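Local coordinates for histidinol-phosphate aminotransferase (Clostridium acetobutylicum, PDB 3FTB), which probably transfers an amino group between histidinol phosphate and a keto acid with the help of pyridoxal 5'-phosphate, in histidine biosynthesis, at residues A[201-212]-A[224-234]. Residues are numbered along the deposited sequence; the frame is centred on the assembly and turned at random.
Sequences IKNYSCLFIIRA and FGYGITNNKEI. With PO4 (phosphate ion), chain G.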
loop_
_atom_site.group_PDB
_atom_site.type_symbol
_atom_site.label_atom_id
_atom_site.label_comp_id
_atom_site.label_asym_id
_atom_site.label_seq_id
_atom_site.Cartn_x
_atom_site.Cartn_y
_atom_site.Cartn_z
ATOM N N ILE A 201 -14.886 -15.753 -16.447
ATOM C CA ILE A 201 -13.530 -15.245 -16.708
ATOM C C ILE A 201 -12.835 -15.963 -17.879
ATOM O O ILE A 201 -12.152 -15.342 -18.704
ATOM C CB ILE A 201 -12.656 -15.341 -15.431
ATOM C CG1 ILE A 201 -13.187 -14.406 -14.336
ATOM C CG2 ILE A 201 -11.211 -15.018 -15.729
ATOM C CD1 ILE A 201 -12.928 -12.960 -14.604
ATOM N N LYS A 202 -13.022 -17.275 -17.959
ATOM C CA LYS A 202 -12.381 -18.063 -19.003
ATOM C C LYS A 202 -12.973 -17.808 -20.397
ATOM O O LYS A 202 -12.272 -17.870 -21.410
ATOM C CB LYS A 202 -12.461 -19.544 -18.639
ATOM C CG LYS A 202 -11.815 -19.865 -17.305
ATOM C CD LYS A 202 -10.452 -19.228 -17.240
ATOM C CE LYS A 202 -9.562 -19.975 -16.285
ATOM N NZ LYS A 202 -8.137 -19.662 -16.512
ATOM N N ASN A 203 -14.265 -17.515 -20.441
ATOM C CA ASN A 203 -14.952 -17.359 -21.710
ATOM C C ASN A 203 -14.761 -15.991 -22.316
ATOM O O ASN A 203 -15.058 -15.795 -23.495
ATOM C CB ASN A 203 -16.435 -17.653 -21.543
ATOM C CG ASN A 203 -16.688 -19.103 -21.261
ATOM O OD1 ASN A 203 -16.779 -19.914 -22.181
ATOM N ND2 ASN A 203 -16.778 -19.451 -19.982
ATOM N N TYR A 204 -14.275 -15.047 -21.509
ATOM C CA TYR A 204 -14.100 -13.666 -21.958
ATOM C C TYR A 204 -12.862 -13.042 -21.327
ATOM O O TYR A 204 -12.793 -12.891 -20.106
ATOM C CB TYR A 204 -15.333 -12.816 -21.614
ATOM C CG TYR A 204 -16.613 -13.297 -22.249
ATOM C CD1 TYR A 204 -16.870 -13.083 -23.599
ATOM C CD2 TYR A 204 -17.563 -13.976 -21.500
ATOM C CE1 TYR A 204 -18.038 -13.539 -24.182
ATOM C CE2 TYR A 204 -18.738 -14.438 -22.077
ATOM C CZ TYR A 204 -18.965 -14.217 -23.416
ATOM O OH TYR A 204 -20.126 -14.675 -23.983
ATOM N N SER A 205 -11.880 -12.675 -22.146
ATOM C CA SER A 205 -10.759 -11.902 -21.622
ATOM C C SER A 205 -10.910 -10.385 -21.834
ATOM O O SER A 205 -9.925 -9.654 -21.883
ATOM C CB SER A 205 -9.403 -12.437 -22.110
ATOM O OG SER A 205 -9.549 -13.487 -23.047
ATOM N N CYS A 206 -12.154 -9.933 -21.965
ATOM C CA CYS A 206 -12.496 -8.513 -21.856
ATOM C C CYS A 206 -12.842 -8.232 -20.401
ATOM O O CYS A 206 -12.667 -7.124 -19.907
ATOM C CB CYS A 206 -13.675 -8.137 -22.759
ATOM S SG CYS A 206 -15.278 -8.859 -22.293
ATOM N N LEU A 207 -13.311 -9.270 -19.713
ATOM C CA LEU A 207 -13.675 -9.167 -18.307
ATOM C C LEU A 207 -12.475 -8.880 -17.414
ATOM O O LEU A 207 -11.464 -9.586 -17.458
ATOM C CB LEU A 207 -14.341 -10.460 -17.821
ATOM C CG LEU A 207 -15.849 -10.668 -17.944
ATOM C CD1 LEU A 207 -16.191 -12.069 -17.480
ATOM C CD2 LEU A 207 -16.601 -9.639 -17.126
ATOM N N PHE A 208 -12.602 -7.846 -16.596
ATOM C CA PHE A 208 -11.692 -7.646 -15.486
ATOM C C PHE A 208 -12.538 -7.467 -14.224
ATOM O O PHE A 208 -13.383 -6.565 -14.159
ATOM C CB PHE A 208 -10.808 -6.429 -15.729
ATOM C CG PHE A 208 -9.791 -6.191 -14.639
ATOM C CD1 PHE A 208 -8.578 -6.853 -14.657
ATOM C CD2 PHE A 208 -10.049 -5.307 -13.605
ATOM C CE1 PHE A 208 -7.641 -6.644 -13.668
ATOM C CE2 PHE A 208 -9.113 -5.090 -12.608
ATOM C CZ PHE A 208 -7.904 -5.764 -12.640
ATOM N N ILE A 209 -12.344 -8.341 -13.238
ATOM C CA ILE A 209 -13.153 -8.291 -12.012
ATOM C C ILE A 209 -12.352 -7.772 -10.822
ATOM O O ILE A 209 -11.184 -8.131 -10.652
ATOM C CB ILE A 209 -13.733 -9.685 -11.637
ATOM C CG1 ILE A 209 -14.368 -10.378 -12.852
ATOM C CG2 ILE A 209 -14.705 -9.576 -10.494
ATOM C CD1 ILE A 209 -15.483 -9.610 -13.484
ATOM N N ILE A 210 -12.990 -6.931 -10.009
ATOM C CA ILE A 210 -12.399 -6.432 -8.778
ATOM C C ILE A 210 -13.119 -7.022 -7.557
ATOM O O ILE A 210 -14.336 -6.860 -7.393
ATOM C CB ILE A 210 -12.476 -4.900 -8.737
ATOM C CG1 ILE A 210 -11.712 -4.306 -9.923
ATOM C CG2 ILE A 210 -11.927 -4.367 -7.440
ATOM C CD1 ILE A 210 -11.698 -2.783 -9.954
ATOM N N ARG A 211 -12.381 -7.746 -6.725
ATOM C CA ARG A 211 -12.942 -8.213 -5.467
ATOM C C ARG A 211 -12.282 -7.490 -4.299
ATOM O O ARG A 211 -11.296 -6.790 -4.479
ATOM C CB ARG A 211 -12.735 -9.711 -5.307
ATOM C CG ARG A 211 -13.459 -10.557 -6.321
ATOM C CD ARG A 211 -14.929 -10.561 -6.095
ATOM N NE ARG A 211 -15.567 -11.614 -6.876
ATOM C CZ ARG A 211 -16.004 -12.750 -6.354
ATOM N NH1 ARG A 211 -15.870 -12.963 -5.053
ATOM N NH2 ARG A 211 -16.578 -13.661 -7.129
ATOM N N ALA A 212 -12.827 -7.679 -3.100
ATOM C CA ALA A 212 -12.260 -7.086 -1.894
ATOM C C ALA A 212 -12.613 -7.904 -0.662
ATOM O O ALA A 212 -13.654 -8.564 -0.619
ATOM C CB ALA A 212 -12.742 -5.661 -1.729
ATOM N N PHE A 224 -6.783 -4.616 1.628
ATOM C CA PHE A 224 -6.585 -5.680 0.646
ATOM C C PHE A 224 -7.738 -5.914 -0.335
ATOM O O PHE A 224 -8.844 -6.263 0.063
ATOM C CB PHE A 224 -6.200 -7.004 1.317
ATOM C CG PHE A 224 -5.949 -8.102 0.329
ATOM C CD1 PHE A 224 -4.836 -8.064 -0.483
ATOM C CD2 PHE A 224 -6.859 -9.124 0.159
ATOM C CE1 PHE A 224 -4.621 -9.041 -1.424
ATOM C CE2 PHE A 224 -6.647 -10.094 -0.773
ATOM C CZ PHE A 224 -5.526 -10.055 -1.568
ATOM N N GLY A 225 -7.456 -5.722 -1.620
ATOM C CA GLY A 225 -8.389 -6.055 -2.684
ATOM C C GLY A 225 -7.656 -6.744 -3.820
ATOM O O GLY A 225 -6.433 -6.694 -3.873
ATOM N N TYR A 226 -8.382 -7.392 -4.728
ATOM C CA TYR A 226 -7.720 -8.091 -5.834
ATOM C C TYR A 226 -8.377 -7.994 -7.212
ATOM O O TYR A 226 -9.566 -7.691 -7.337
ATOM C CB TYR A 226 -7.419 -9.551 -5.473
ATOM C CG TYR A 226 -8.564 -10.337 -4.875
ATOM C CD1 TYR A 226 -9.139 -11.397 -5.570
ATOM C CD2 TYR A 226 -9.048 -10.044 -3.604
ATOM C CE1 TYR A 226 -10.181 -12.142 -5.018
ATOM C CE2 TYR A 226 -10.087 -10.775 -3.047
ATOM C CZ TYR A 226 -10.649 -11.825 -3.756
ATOM O OH TYR A 226 -11.682 -12.549 -3.196
ATOM N N GLY A 227 -7.566 -8.226 -8.242
ATOM C CA GLY A 227 -8.030 -8.263 -9.617
ATOM C C GLY A 227 -7.981 -9.672 -10.193
ATOM O O GLY A 227 -7.057 -10.424 -9.922
ATOM N N ILE A 228 -8.973 -10.007 -11.012
ATOM C CA ILE A 228 -9.162 -11.345 -11.560
ATOM C C ILE A 228 -9.426 -11.250 -13.064
ATOM O O ILE A 228 -10.415 -10.652 -13.466
ATOM C CB ILE A 228 -10.386 -12.011 -10.883
ATOM C CG1 ILE A 228 -10.079 -12.252 -9.410
ATOM C CG2 ILE A 228 -10.766 -13.307 -11.577
ATOM C CD1 ILE A 228 -8.689 -12.877 -9.180
ATOM N N THR A 229 -8.557 -11.820 -13.898
ATOM C CA THR A 229 -8.737 -11.728 -15.351
ATOM C C THR A 229 -7.960 -12.807 -16.105
ATOM O O THR A 229 -6.864 -13.192 -15.710
ATOM C CB THR A 229 -8.328 -10.333 -15.908
ATOM O OG1 THR A 229 -8.768 -10.196 -17.267
ATOM C CG2 THR A 229 -6.830 -10.149 -15.872
ATOM N N ASN A 230 -8.540 -13.290 -17.195
ATOM C CA ASN A 230 -7.844 -14.193 -18.094
ATOM C C ASN A 230 -6.900 -13.418 -19.004
ATOM O O ASN A 230 -6.090 -14.003 -19.715
ATOM C CB ASN A 230 -8.832 -14.984 -18.949
ATOM C CG ASN A 230 -8.439 -16.432 -19.081
ATOM O OD1 ASN A 230 -8.081 -17.071 -18.088
ATOM N ND2 ASN A 230 -8.493 -16.965 -20.302
ATOM N N ASN A 231 -7.017 -12.096 -18.989
ATOM C CA ASN A 231 -6.167 -11.248 -19.813
ATOM C C ASN A 231 -4.804 -11.038 -19.169
ATOM O O ASN A 231 -4.487 -9.948 -18.679
ATOM C CB ASN A 231 -6.843 -9.902 -20.077
ATOM C CG ASN A 231 -6.073 -9.045 -21.065
ATOM O OD1 ASN A 231 -4.836 -9.101 -21.143
ATOM N ND2 ASN A 231 -6.803 -8.239 -21.824
ATOM N N LYS A 232 -3.994 -12.090 -19.185
ATOM C CA LYS A 232 -2.666 -12.049 -18.585
ATOM C C LYS A 232 -1.876 -10.776 -18.899
ATOM O O LYS A 232 -1.123 -10.288 -18.057
ATOM C CB LYS A 232 -1.875 -13.293 -18.980
ATOM C CG LYS A 232 -1.996 -14.429 -17.973
ATOM C CD LYS A 232 -3.426 -14.942 -17.875
ATOM C CE LYS A 232 -3.705 -16.045 -18.886
ATOM N NZ LYS A 232 -5.035 -16.654 -18.674
ATOM N N GLU A 233 -2.057 -10.223 -20.092
ATOM C CA GLU A 233 -1.297 -9.033 -20.474
ATOM C C GLU A 233 -1.738 -7.768 -19.717
ATOM O O GLU A 233 -0.926 -6.882 -19.432
ATOM C CB GLU A 233 -1.305 -8.826 -21.998
ATOM C CG GLU A 233 -0.394 -7.677 -22.480
ATOM C CD GLU A 233 1.001 -7.655 -21.814
ATOM O OE1 GLU A 233 1.478 -6.562 -21.413
ATOM O OE2 GLU A 233 1.630 -8.730 -21.694
ATOM N N ILE A 234 -3.017 -7.698 -19.368
ATOM C CA ILE A 234 -3.536 -6.541 -18.648
ATOM C C ILE A 234 -3.135 -6.575 -17.178
ATOM O O ILE A 234 -3.061 -5.531 -16.525
ATOM C CB ILE A 234 -5.065 -6.421 -18.803
ATOM C CG1 ILE A 234 -5.382 -5.697 -20.106
ATOM C CG2 ILE A 234 -5.685 -5.670 -17.643
ATOM C CD1 ILE A 234 -6.812 -5.254 -20.210
HETATM P P PO4 G . -17.087 -16.234 -4.806
HETATM O O1 PO4 G . -16.457 -15.059 -4.101
HETATM O O2 PO4 G . -16.179 -17.437 -4.675
HETATM O O3 PO4 G . -18.437 -16.519 -4.179
HETATM O O4 PO4 G . -17.292 -15.949 -6.278
HETATM O O HOH W 1 -11.470 -12.519 -17.629
HETATM O O HOH W 2 -9.291 -6.781 -21.208
HETATM O O HOH W 3 -12.963 -11.209 -1.490
#
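Strands 207-212 and 225-229 are antiparallel neighbours in the seven-stranded mixed sheet of the large domain of fold-type I aminotransferases, where 225-229 runs antiparallel to both its neighbours, 80-84 and 207-212, and 207-212 begins the parallel set that continues with 179-183. Their hydrogen-bonded pairs are Ile209 with Ile228 and Arg211 with Tyr226. Ile209 N donates to Ile228 O (3.0 Å, nearly straight at 172°) and Ile228 N returns a bond to Ile209 O. Between these pairs, Gly227 CA makes a CA-H...O contact with Ile209 O, and CZ of the Phe208 ring approaches the glycine CA.

On the face carrying Arg211 and Tyr226, the tyrosine ring is swung over its neighbour by a chi1 of 49°, which sets CG between the backbone N and the carbonyl carbon. Arg211 CB lies over one ring face, 3.6 Å from the Tyr226 centroid, a CH-pi contact. Beyond it the arginine chain bends at chi2 and carries the guanidinium away from the strand pair, where NH1 and NH2 each point at an oxygen of a phosphate ion, probably from the crystallisation liquor, at modelled distances too short to be taken literally, and NE forms a salt bridge with Glu184. Tyr226 also packs on Ile70 and Tyr73 of helix 64-74.

Where strand 225-229 ends, Thr229 OG1 donates to Leu207 O (2.8 Å), in the carbonyl plane, and accepts from Asn231 N (3.1 Å), forming an ST turn. Ile201 CD1 meets Ile228 CG2 at 3.7 Å, the two side chains crossing at about a right angle. At the surface Lys202 NZ bonds Asn230 OD1 (3.0 Å) and also Lys77 O. Asn231, at the N-cap of helix 232-239, accepts from Ile234 N through OD1, while its ND2 reaches Ser205 O weakly and through a water. Backbone pairing thus gives way, beyond Ile228, to side-chain bonds from Thr229, Asn230 and Asn231 that hold the link between strand and helix against residues 201-207.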